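Local coordinates for protein nidogen (Mus musculus, PDB 1NPE) that probably helps link laminin to the other components of basement membranes, its six-bladed YWTD beta-propeller being the likely laminin-binding part, at residues Y222-D225 with S230-A233; C182-D185 with R190-C193; Y51-D54 with S59-R62; E82-D87 with R91-T96. One frame throughout, in Å; residues are numbered along the deposited sequence.

Contact 1: residues Y222-D225 with S230-A233; sequences YYTD and SVIA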
loop_
_atom_site.group_PDB
_atom_site.type_symbol
_atom_site.label_atom_id
_atom_site.label_comp_id
_atom_site.label_asym_id
_atom_site.label_seq_id
_atom_site.Cartn_x
_atom_site.Cartn_y
_atom_site.Cartn_z
ATOM N N TYR A 222 -11.802 10.623 -9.235
ATOM C CA TYR A 222 -12.307 9.258 -9.198
ATOM C C TYR A 222 -11.477 8.508 -8.171
ATOM O O TYR A 222 -10.257 8.388 -8.321
ATOM C CB TYR A 222 -12.177 8.582 -10.566
ATOM C CG TYR A 222 -12.973 9.251 -11.658
ATOM C CD1 TYR A 222 -12.413 10.270 -12.427
ATOM C CD2 TYR A 222 -14.292 8.875 -11.917
ATOM C CE1 TYR A 222 -13.145 10.901 -13.426
ATOM C CE2 TYR A 222 -15.035 9.503 -12.914
ATOM C CZ TYR A 222 -14.454 10.513 -13.662
ATOM O OH TYR A 222 -15.180 11.144 -14.641
ATOM N N TYR A 223 -12.129 8.038 -7.110
ATOM C CA TYR A 223 -11.421 7.297 -6.081
ATOM C C TYR A 223 -12.023 5.929 -5.769
ATOM O O TYR A 223 -13.210 5.688 -5.998
ATOM C CB TYR A 223 -11.278 8.135 -4.799
ATOM C CG TYR A 223 -12.537 8.348 -3.989
ATOM C CD1 TYR A 223 -12.887 7.466 -2.963
ATOM C CD2 TYR A 223 -13.345 9.468 -4.196
ATOM C CE1 TYR A 223 -14.006 7.698 -2.158
ATOM C CE2 TYR A 223 -14.465 9.709 -3.402
ATOM C CZ TYR A 223 -14.786 8.821 -2.384
ATOM O OH TYR A 223 -15.872 9.070 -1.580
ATOM N N THR A 224 -11.178 5.030 -5.269
ATOM C CA THR A 224 -11.611 3.691 -4.891
ATOM C C THR A 224 -11.840 3.702 -3.390
ATOM O O THR A 224 -11.047 4.281 -2.639
ATOM C CB THR A 224 -10.561 2.628 -5.250
ATOM O OG1 THR A 224 -9.324 2.927 -4.588
ATOM C CG2 THR A 224 -10.350 2.585 -6.767
ATOM N N ASP A 225 -12.921 3.063 -2.957
ATOM C CA ASP A 225 -13.277 3.036 -1.546
ATOM C C ASP A 225 -13.404 1.614 -1.018
ATOM O O ASP A 225 -14.074 0.771 -1.615
ATOM C CB ASP A 225 -14.580 3.820 -1.339
ATOM C CG ASP A 225 -14.892 4.079 0.128
ATOM O OD1 ASP A 225 -15.334 3.148 0.815
ATOM O OD2 ASP A 225 -14.727 5.224 0.592
ATOM N N SER A 230 -16.603 0.504 -4.075
ATOM C CA SER A 230 -16.989 1.136 -5.323
ATOM C C SER A 230 -16.034 2.231 -5.772
ATOM O O SER A 230 -15.167 2.674 -5.015
ATOM C CB SER A 230 -18.392 1.725 -5.195
ATOM O OG SER A 230 -18.375 2.922 -4.432
ATOM N N VAL A 231 -16.173 2.614 -7.035
ATOM C CA VAL A 231 -15.383 3.693 -7.608
ATOM C C VAL A 231 -16.312 4.905 -7.532
ATOM O O VAL A 231 -17.423 4.881 -8.065
ATOM C CB VAL A 231 -14.998 3.420 -9.076
ATOM C CG1 VAL A 231 -14.282 4.630 -9.659
ATOM C CG2 VAL A 231 -14.119 2.174 -9.171
ATOM N N ILE A 232 -15.866 5.951 -6.852
ATOM C CA ILE A 232 -16.684 7.138 -6.681
ATOM C C ILE A 232 -16.146 8.340 -7.444
ATOM O O ILE A 232 -14.964 8.657 -7.359
ATOM C CB ILE A 232 -16.830 7.490 -5.176
ATOM C CG1 ILE A 232 -17.381 6.289 -4.400
ATOM C CG2 ILE A 232 -17.744 8.691 -4.999
ATOM C CD1 ILE A 232 -17.472 6.497 -2.906
ATOM N N ALA A 233 -17.024 8.985 -8.208
ATOM C CA ALA A 233 -16.674 10.175 -8.982
ATOM C C ALA A 233 -17.155 11.417 -8.228
ATOM O O ALA A 233 -18.336 11.534 -7.893
ATOM C CB ALA A 233 -17.317 10.113 -10.365
#
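Tyr-223 and Ile-232 form a hydrogen-bonded pair of an antiparallel ladder, Tyr-223 N reaching Ile-232 O at 2.9 Å and Ile-232 N returning to Tyr-223 O at 2.8 Å, with the short strand axes 149° apart. The same two residues dominate the side-chain contact on their face. With chi1 at 72°, Tyr-223 CG sits between its own backbone N and carbonyl carbon, which swings the phenol ring over toward the partner strand. There it lies alongside Ile-232, whose CB forms a CH-pi contact with one ring face, displaced toward the rim. The branch through Ile-232 CG1 runs on along the ring until Ile-232 CD1 meets Tyr-223 OH at 3.3 Å. At the ring's edge, in its plane, stands Asp-225 OD2, held by the backbone N of Tyr-210, while Asp-225 OD1 takes the N-H of Thr-228 in the connecting turn. Ser-230 OG is hydrogen-bonded to Thr-228 OG1 in that turn as well. The face carrying Tyr-222, Thr-224, Val-231 and Ala-233 meets more lightly across the pair: the Tyr-222 ring approaches Ala-233 obliquely, CE2 to CB 3.5 Å, and Thr-224 CG2 lies 4.5 Å from Val-231 CG2. Thr-224 OG1 turns instead to Ala-213 N and Tyr-254 O. Beyond this face, Tyr-222 and Val-231 pack on strands 2-8 and 256-259 of the adjoining blade. Residues 222-225, YYTD, are a variant of the YWTD signature, set on the second strand of a four-stranded blade as in the six-bladed propellers of the LDL-receptor family.

Contact 2: residues C182-D185 with R190-C193; sequences CWVD and RAEC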
loop_
_atom_site.group_PDB
_atom_site.type_symbol
_atom_site.label_atom_id
_atom_site.label_comp_id
_atom_site.label_asym_id
_atom_site.label_seq_id
_atom_site.Cartn_x
_atom_site.Cartn_y
_atom_site.Cartn_z
ATOM N N CYS A 182 -4.326 16.914 -5.405
ATOM C CA CYS A 182 -5.369 16.442 -4.516
ATOM C C CYS A 182 -5.030 15.069 -3.959
ATOM O O CYS A 182 -4.403 14.264 -4.630
ATOM C CB CYS A 182 -6.695 16.344 -5.262
ATOM S SG CYS A 182 -7.217 17.847 -6.139
ATOM N N TRP A 183 -5.446 14.812 -2.726
ATOM C CA TRP A 183 -5.223 13.518 -2.103
ATOM C C TRP A 183 -6.502 13.090 -1.406
ATOM O O TRP A 183 -7.397 13.907 -1.207
ATOM C CB TRP A 183 -4.055 13.567 -1.107
ATOM C CG TRP A 183 -4.263 14.426 0.097
ATOM C CD1 TRP A 183 -4.897 14.073 1.259
ATOM C CD2 TRP A 183 -3.783 15.763 0.293
ATOM N NE1 TRP A 183 -4.834 15.106 2.164
ATOM C CE2 TRP A 183 -4.155 16.155 1.598
ATOM C CE3 TRP A 183 -3.069 16.666 -0.509
ATOM C CZ2 TRP A 183 -3.837 17.410 2.127
ATOM C CZ3 TRP A 183 -2.751 17.917 0.017
ATOM C CH2 TRP A 183 -3.136 18.275 1.326
ATOM N N VAL A 184 -6.622 11.796 -1.129
ATOM C CA VAL A 184 -7.784 11.260 -0.423
ATOM C C VAL A 184 -7.235 10.717 0.892
ATOM O O VAL A 184 -6.193 10.060 0.918
ATOM C CB VAL A 184 -8.524 10.169 -1.237
ATOM C CG1 VAL A 184 -9.154 10.792 -2.474
ATOM C CG2 VAL A 184 -7.576 9.037 -1.629
ATOM N N ASP A 185 -7.925 11.020 1.983
ATOM C CA ASP A 185 -7.458 10.640 3.308
ATOM C C ASP A 185 -8.466 9.768 4.039
ATOM O O ASP A 185 -9.561 10.214 4.358
ATOM C CB ASP A 185 -7.174 11.926 4.095
ATOM C CG ASP A 185 -6.315 11.698 5.328
ATOM O OD1 ASP A 185 -6.614 10.783 6.115
ATOM O OD2 ASP A 185 -5.347 12.462 5.524
ATOM N N ARG A 190 -11.613 12.603 4.069
ATOM C CA ARG A 190 -11.828 13.624 3.066
ATOM C C ARG A 190 -10.826 13.676 1.922
ATOM O O ARG A 190 -9.880 12.888 1.862
ATOM C CB ARG A 190 -12.000 15.000 3.733
ATOM C CG ARG A 190 -10.899 15.479 4.660
ATOM C CD ARG A 190 -11.515 16.359 5.759
ATOM N NE ARG A 190 -10.681 17.499 6.140
ATOM C CZ ARG A 190 -11.105 18.521 6.889
ATOM N NH1 ARG A 190 -12.354 18.545 7.349
ATOM N NH2 ARG A 190 -10.297 19.547 7.141
ATOM N N ALA A 191 -11.136 14.521 0.944
ATOM C CA ALA A 191 -10.275 14.742 -0.205
ATOM C C ALA A 191 -9.824 16.192 -0.099
ATOM O O ALA A 191 -10.626 17.082 0.186
ATOM C CB ALA A 191 -11.042 14.518 -1.501
ATOM N N GLU A 192 -8.530 16.430 -0.260
ATOM C CA GLU A 192 -8.021 17.788 -0.179
ATOM C C GLU A 192 -7.180 18.120 -1.395
ATOM O O GLU A 192 -6.451 17.269 -1.908
ATOM C CB GLU A 192 -7.211 17.993 1.101
ATOM C CG GLU A 192 -7.997 17.710 2.374
ATOM C CD GLU A 192 -7.347 18.288 3.613
ATOM O OE1 GLU A 192 -7.104 19.508 3.646
ATOM O OE2 GLU A 192 -7.093 17.533 4.565
ATOM N N CYS A 193 -7.330 19.351 -1.875
ATOM C CA CYS A 193 -6.588 19.826 -3.028
ATOM C C CYS A 193 -5.828 21.065 -2.623
ATOM O O CYS A 193 -6.268 21.821 -1.750
ATOM C CB CYS A 193 -7.517 20.170 -4.190
ATOM S SG CYS A 193 -8.487 18.777 -4.838
HETATM O O HOH W 1 -6.255 15.035 4.946
#
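The indole of Trp-183 lies over Glu-192, and the two side chains cross at a slant, ring and carboxylate planes 45° apart. Glu-192 CB makes the closest approach, 3.6 Å from Trp-183 CZ2, as a CH-pi contact on one face of the six-membered ring. Beyond CB the glutamate chain extends outward, bringing OE2 beside a water that Trp-183 NE1 meets at the edge of the indole, in plane, at 3.1 Å. The indole N-H points to this water, which also lies 2.8 Å from Asp-185 OD2 and 2.7 Å from Glu-192 OE2, so one water sits among three side chains of the face. The like charges of Asp-185 and Glu-192, not in contact, are probably eased by the salt bridge of Glu-192 OE1 with Arg-202 and by the N-H groups of Gly-167 and Leu-168 on Asp-185. These residues occupy the second and third strands of a propeller blade, where CWVD stands at the YWTD position. A phenylalanine in place of Trp-183 would probably leave the water without its N-H donor and strip part of the aromatic cover from Glu-192 CB. Arg-190 approaches OE2 of Glu-192 along its own strand only as a long ion pair, NE to OE2 3.9 Å, and its NH1 is engaged by Glu-206. On the opposite face a disulfide joins the non-hydrogen-bonded pair, Cys-182 SG to Cys-193 SG 2.0 Å. With both sulfurs anti to their own carbonyl carbons (chi1 -53° and -62°), they meet between the strands and close the bridge. Val-184 CG1 passes Ala-191 CB at 4.3 Å.

Contact 3: residues Y51-D54 with S59-R62; sequences YWTD and SIGR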
loop_
_atom_site.group_PDB
_atom_site.type_symbol
_atom_site.label_atom_id
_atom_site.label_comp_id
_atom_site.label_asym_id
_atom_site.label_seq_id
_atom_site.Cartn_x
_atom_site.Cartn_y
_atom_site.Cartn_z
ATOM N N TYR A 51 0.821 0.196 -16.481
ATOM C CA TYR A 51 1.829 -0.288 -15.539
ATOM C C TYR A 51 1.157 -0.602 -14.197
ATOM O O TYR A 51 0.165 0.045 -13.826
ATOM C CB TYR A 51 2.939 0.751 -15.332
ATOM C CG TYR A 51 3.894 0.888 -16.495
ATOM C CD1 TYR A 51 3.496 1.504 -17.680
ATOM C CD2 TYR A 51 5.201 0.404 -16.412
ATOM C CE1 TYR A 51 4.369 1.634 -18.748
ATOM C CE2 TYR A 51 6.086 0.532 -17.481
ATOM C CZ TYR A 51 5.660 1.146 -18.644
ATOM O OH TYR A 51 6.506 1.257 -19.718
ATOM N N TRP A 52 1.710 -1.578 -13.470
ATOM C CA TRP A 52 1.157 -1.979 -12.174
ATOM C C TRP A 52 2.177 -2.539 -11.198
ATOM O O TRP A 52 3.284 -2.923 -11.576
ATOM C CB TRP A 52 0.049 -3.032 -12.352
ATOM C CG TRP A 52 0.541 -4.379 -12.860
ATOM C CD1 TRP A 52 1.166 -5.358 -12.136
ATOM C CD2 TRP A 52 0.466 -4.866 -14.203
ATOM N NE1 TRP A 52 1.491 -6.418 -12.948
ATOM C CE2 TRP A 52 1.074 -6.142 -14.221
ATOM C CE3 TRP A 52 -0.055 -4.346 -15.397
ATOM C CZ2 TRP A 52 1.178 -6.905 -15.384
ATOM C CZ3 TRP A 52 0.050 -5.106 -16.557
ATOM C CH2 TRP A 52 0.664 -6.373 -16.540
ATOM N N THR A 53 1.779 -2.580 -9.931
ATOM C CA THR A 53 2.607 -3.147 -8.880
ATOM C C THR A 53 1.805 -4.293 -8.279
ATOM O O THR A 53 0.578 -4.217 -8.161
ATOM C CB THR A 53 2.947 -2.134 -7.763
ATOM O OG1 THR A 53 1.765 -1.801 -7.023
ATOM C CG2 THR A 53 3.567 -0.878 -8.351
ATOM N N ASP A 54 2.510 -5.358 -7.928
ATOM C CA ASP A 54 1.915 -6.548 -7.346
ATOM C C ASP A 54 2.622 -6.849 -6.027
ATOM O O ASP A 54 3.844 -7.003 -6.002
ATOM C CB ASP A 54 2.082 -7.715 -8.327
ATOM C CG ASP A 54 1.957 -9.064 -7.655
ATOM O OD1 ASP A 54 2.847 -9.912 -7.866
ATOM O OD2 ASP A 54 0.974 -9.271 -6.918
ATOM N N SER A 59 5.963 -7.878 -7.490
ATOM C CA SER A 59 6.491 -7.495 -8.797
ATOM C C SER A 59 5.884 -6.225 -9.382
ATOM O O SER A 59 4.923 -5.671 -8.857
ATOM C CB SER A 59 6.302 -8.634 -9.803
ATOM O OG SER A 59 4.931 -8.806 -10.119
ATOM N N ILE A 60 6.496 -5.765 -10.466
ATOM C CA ILE A 60 6.050 -4.590 -11.207
ATOM C C ILE A 60 5.963 -5.066 -12.645
ATOM O O ILE A 60 6.904 -5.683 -13.153
ATOM C CB ILE A 60 7.049 -3.418 -11.087
ATOM C CG1 ILE A 60 7.025 -2.873 -9.657
ATOM C CG2 ILE A 60 6.719 -2.314 -12.100
ATOM C CD1 ILE A 60 8.010 -1.773 -9.399
ATOM N N GLY A 61 4.811 -4.840 -13.273
ATOM C CA GLY A 61 4.626 -5.278 -14.643
ATOM C C GLY A 61 3.939 -4.285 -15.558
ATOM O O GLY A 61 3.551 -3.189 -15.141
ATOM N N ARG A 62 3.788 -4.680 -16.818
ATOM C CA ARG A 62 3.153 -3.830 -17.816
ATOM C C ARG A 62 2.560 -4.629 -18.969
ATOM O O ARG A 62 2.991 -5.747 -19.259
ATOM C CB ARG A 62 4.149 -2.806 -18.364
ATOM C CG ARG A 62 5.349 -3.414 -19.071
ATOM C CD ARG A 62 6.209 -2.336 -19.712
ATOM N NE ARG A 62 7.337 -2.913 -20.429
ATOM C CZ ARG A 62 8.212 -2.214 -21.145
ATOM N NH1 ARG A 62 8.102 -0.894 -21.247
ATOM N NH2 ARG A 62 9.200 -2.842 -21.761
#
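Trp-52 lies flat over the peptide joining Gly-61 to Arg-62: Gly-61 C sits 3.7 Å from Trp-52 CE2, and Arg-62 N 3.7 Å from Trp-52 CZ2. A chi1 of 68° sets Trp-52 CG between its own N and carbonyl carbon, carrying the indole over the partner strand. Gly-61 has no side chain in the way, and its CA makes a CH-pi contact with the five-membered ring. With an alanine in place of Trp-52, this peptide would probably lose its cover and a gap open toward Ile-38 and Leu-41 of the blade's first strand. On the other face Tyr-51 and Arg-62 run side by side. Arg-62 CB stands over the centre of the phenol ring, its extended chain follows the ring outward, and NH1 donates to Tyr-51 OH at 3.1 Å, the oxygen lying near the guanidinium plane although ring and guanidinium planes are 56° apart. Here the YWTD motif itself, residues 51-54, forms the second strand of a propeller blade with 59-62 as the third. Its aspartate closes the hairpin: Asp-54 N reaches Ser-59 O at 2.6 Å, and Ser-59 N returns to Asp-54 O at 2.7 Å. Farther out, Asp-54 OD2 accepts from Ser-56 N and Val-37 N, and OD1 from Glu-57 N, fixing the turn.

Contact 4: residues E82-D87 with R91-T96; sequences EGIALD and RTIFWT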
loop_
_atom_site.group_PDB
_atom_site.type_symbol
_atom_site.label_atom_id
_atom_site.label_comp_id
_atom_site.label_asym_id
_atom_site.label_seq_id
_atom_site.Cartn_x
_atom_site.Cartn_y
_atom_site.Cartn_z
ATOM N N GLU A 82 3.481 -0.254 -3.823
ATOM C CA GLU A 82 2.071 0.099 -3.747
ATOM C C GLU A 82 1.604 1.305 -4.542
ATOM O O GLU A 82 0.428 1.663 -4.490
ATOM C CB GLU A 82 1.684 0.284 -2.289
ATOM C CG GLU A 82 1.785 -0.984 -1.477
ATOM C CD GLU A 82 1.571 -0.735 -0.017
ATOM O OE1 GLU A 82 0.762 0.146 0.332
ATOM O OE2 GLU A 82 2.215 -1.422 0.789
ATOM N N GLY A 83 2.529 1.938 -5.244
ATOM C CA GLY A 83 2.204 3.098 -6.049
ATOM C C GLY A 83 3.243 3.177 -7.145
ATOM O O GLY A 83 4.402 2.850 -6.920
ATOM N N ILE A 84 2.824 3.568 -8.340
ATOM C CA ILE A 84 3.735 3.683 -9.462
ATOM C C ILE A 84 3.318 4.861 -10.339
ATOM O O ILE A 84 2.128 5.069 -10.582
ATOM C CB ILE A 84 3.807 2.348 -10.268
ATOM C CG1 ILE A 84 4.783 2.472 -11.439
ATOM C CG2 ILE A 84 2.415 1.918 -10.751
ATOM C CD1 ILE A 84 5.131 1.137 -12.086
ATOM N N ALA A 85 4.305 5.668 -10.733
ATOM C CA ALA A 85 4.094 6.843 -11.579
ATOM C C ALA A 85 5.091 6.824 -12.734
ATOM O O ALA A 85 6.155 6.220 -12.629
ATOM C CB ALA A 85 4.252 8.116 -10.769
ATOM N N LEU A 86 4.772 7.523 -13.818
ATOM C CA LEU A 86 5.646 7.517 -14.979
ATOM C C LEU A 86 6.113 8.880 -15.460
ATOM O O LEU A 86 5.538 9.903 -15.133
ATOM C CB LEU A 86 4.931 6.836 -16.147
ATOM C CG LEU A 86 4.176 5.533 -15.891
ATOM C CD1 LEU A 86 3.201 5.324 -17.006
ATOM C CD2 LEU A 86 5.129 4.352 -15.769
ATOM N N ASP A 87 7.196 8.860 -16.223
ATOM C CA ASP A 87 7.759 10.041 -16.865
ATOM C C ASP A 87 7.662 9.613 -18.320
ATOM O O ASP A 87 8.524 8.885 -18.816
ATOM C CB ASP A 87 9.229 10.244 -16.481
ATOM C CG ASP A 87 9.897 11.394 -17.253
ATOM O OD1 ASP A 87 9.226 12.098 -18.042
ATOM O OD2 ASP A 87 11.114 11.592 -17.067
ATOM N N ARG A 91 10.943 8.639 -20.280
ATOM C CA ARG A 91 10.789 7.182 -20.389
ATOM C C ARG A 91 11.210 6.421 -19.126
ATOM O O ARG A 91 11.994 5.475 -19.202
ATOM C CB ARG A 91 11.585 6.644 -21.589
ATOM C CG ARG A 91 11.239 7.247 -22.946
ATOM C CD ARG A 91 9.995 6.614 -23.560
ATOM N NE ARG A 91 8.766 7.190 -23.032
ATOM C CZ ARG A 91 7.570 6.614 -23.105
ATOM N NH1 ARG A 91 7.416 5.425 -23.682
ATOM N NH2 ARG A 91 6.518 7.241 -22.606
ATOM N N THR A 92 10.702 6.833 -17.966
ATOM C CA THR A 92 11.044 6.156 -16.716
ATOM C C THR A 92 9.845 5.949 -15.796
ATOM O O THR A 92 8.803 6.575 -15.965
ATOM C CB THR A 92 12.135 6.917 -15.929
ATOM O OG1 THR A 92 11.705 8.260 -15.676
ATOM C CG2 THR A 92 13.438 6.935 -16.696
ATOM N N ILE A 93 10.000 5.045 -14.835
ATOM C CA ILE A 93 8.957 4.755 -13.860
ATOM C C ILE A 93 9.453 5.126 -12.459
ATOM O O ILE A 93 10.662 5.234 -12.225
ATOM C CB ILE A 93 8.560 3.256 -13.865
ATOM C CG1 ILE A 93 9.729 2.379 -13.413
ATOM C CG2 ILE A 93 8.135 2.825 -15.253
ATOM C CD1 ILE A 93 9.351 0.921 -13.221
ATOM N N PHE A 94 8.511 5.362 -11.551
ATOM C CA PHE A 94 8.805 5.697 -10.161
ATOM C C PHE A 94 7.852 4.851 -9.326
ATOM O O PHE A 94 6.723 4.605 -9.748
ATOM C CB PHE A 94 8.488 7.167 -9.850
ATOM C CG PHE A 94 9.362 8.164 -10.562
ATOM C CD1 PHE A 94 10.404 8.796 -9.890
ATOM C CD2 PHE A 94 9.098 8.528 -11.881
ATOM C CE1 PHE A 94 11.171 9.785 -10.521
ATOM C CE2 PHE A 94 9.855 9.513 -12.518
ATOM C CZ PHE A 94 10.894 10.144 -11.833
ATOM N N TRP A 95 8.281 4.411 -8.145
ATOM C CA TRP A 95 7.372 3.640 -7.305
ATOM C C TRP A 95 7.695 3.732 -5.825
ATOM O O TRP A 95 8.813 4.078 -5.436
ATOM C CB TRP A 95 7.290 2.169 -7.754
ATOM C CG TRP A 95 8.463 1.308 -7.376
ATOM C CD1 TRP A 95 8.596 0.555 -6.242
ATOM C CD2 TRP A 95 9.625 1.047 -8.168
ATOM N NE1 TRP A 95 9.762 -0.167 -6.285
ATOM C CE2 TRP A 95 10.413 0.114 -7.457
ATOM C CE3 TRP A 95 10.075 1.503 -9.413
ATOM C CZ2 TRP A 95 11.629 -0.376 -7.953
ATOM C CZ3 TRP A 95 11.286 1.016 -9.907
ATOM C CH2 TRP A 95 12.046 0.085 -9.175
ATOM N N THR A 96 6.687 3.461 -5.006
ATOM C CA THR A 96 6.845 3.473 -3.564
ATOM C C THR A 96 6.930 2.035 -3.081
ATOM O O THR A 96 6.325 1.136 -3.665
ATOM C CB THR A 96 5.644 4.147 -2.871
ATOM O OG1 THR A 96 4.431 3.476 -3.253
ATOM C CG2 THR A 96 5.562 5.616 -3.267
#
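Leu-86 and Ile-93 press hardest across this pair of strands, Leu-86 CD2 standing only 3.4 Å from Ile-93 CG2, closer than usual van der Waals contact. Their side chains meet at a slant on the face that also carries Ile-84 and Trp-95, and Tyr-51 of the neighbouring blade packs onto Leu-86, Ile-93 and Ile-84. With chi1 at -179°, Ile-84 CG1 is opposite its own backbone N and lies 3.3 Å from Phe-94 O. On the other face Ala-85 and Phe-94 are joined through the backbone, Ala-85 N to Phe-94 O 2.8 Å and Phe-94 N to Ala-85 O 2.7 Å. Phe-94 turns its ring so that Ala-85 O lies at the edge, and Thr-129 of the following blade touches both residues. Phe-94, Trp-95 and Thr-96 begin an FWTD version of the YWTD signature, so this hairpin pairs the first and second strands of a propeller blade. The turn end is the side nearer solvent: Asp-87, Arg-91 and Thr-92 are partly exposed, although Asp-87 CB still lies 3.3 Å from Thr-92 OG1, the two side chains pointing the same way. There Arg-91, in a left-handed backbone conformation, and Thr-92 both face Asp-87 in a G1 beta bulge: Thr-92 N reaches Asp-87 O at 3.1 Å, and the bond from Arg-91 N to that oxygen is weak. Asp-87 OD1 takes the N-H of Gly-90, and Arg-91 leaves the pair for a salt bridge with Asp-44. At the far end the Glu-82 carboxylate leads away from the strands to a salt bridge with Arg-125 and a hydrogen bond with Ser-98, a cadmium-site residue.

All four contacts lie in beta hairpins of separate four-stranded sheets of the six-bladed propeller, met along the chain in the order contact 3, contact 4, contact 2, contact 1. Contacts 3 and 4 sit in successive blades, centres 10 Å apart, and touch directly, Ile-60 CD1 lying 3.5 Å from Trp-95 CD2. Contacts 2 and 1 are likewise successive, centres 13 Å apart, and meet through Val-184 and Tyr-223. Across the ring the two pairs stay separate: contacts 2 and 3 have centres 25 Å apart on opposite sides of the chain's centre. Contacts 1 to 3 join second and third strands, contact 4 first and second; signature residues, among them Trp-95, Val-184 and Tyr-223, take part both in strand pairing and in packing between blades.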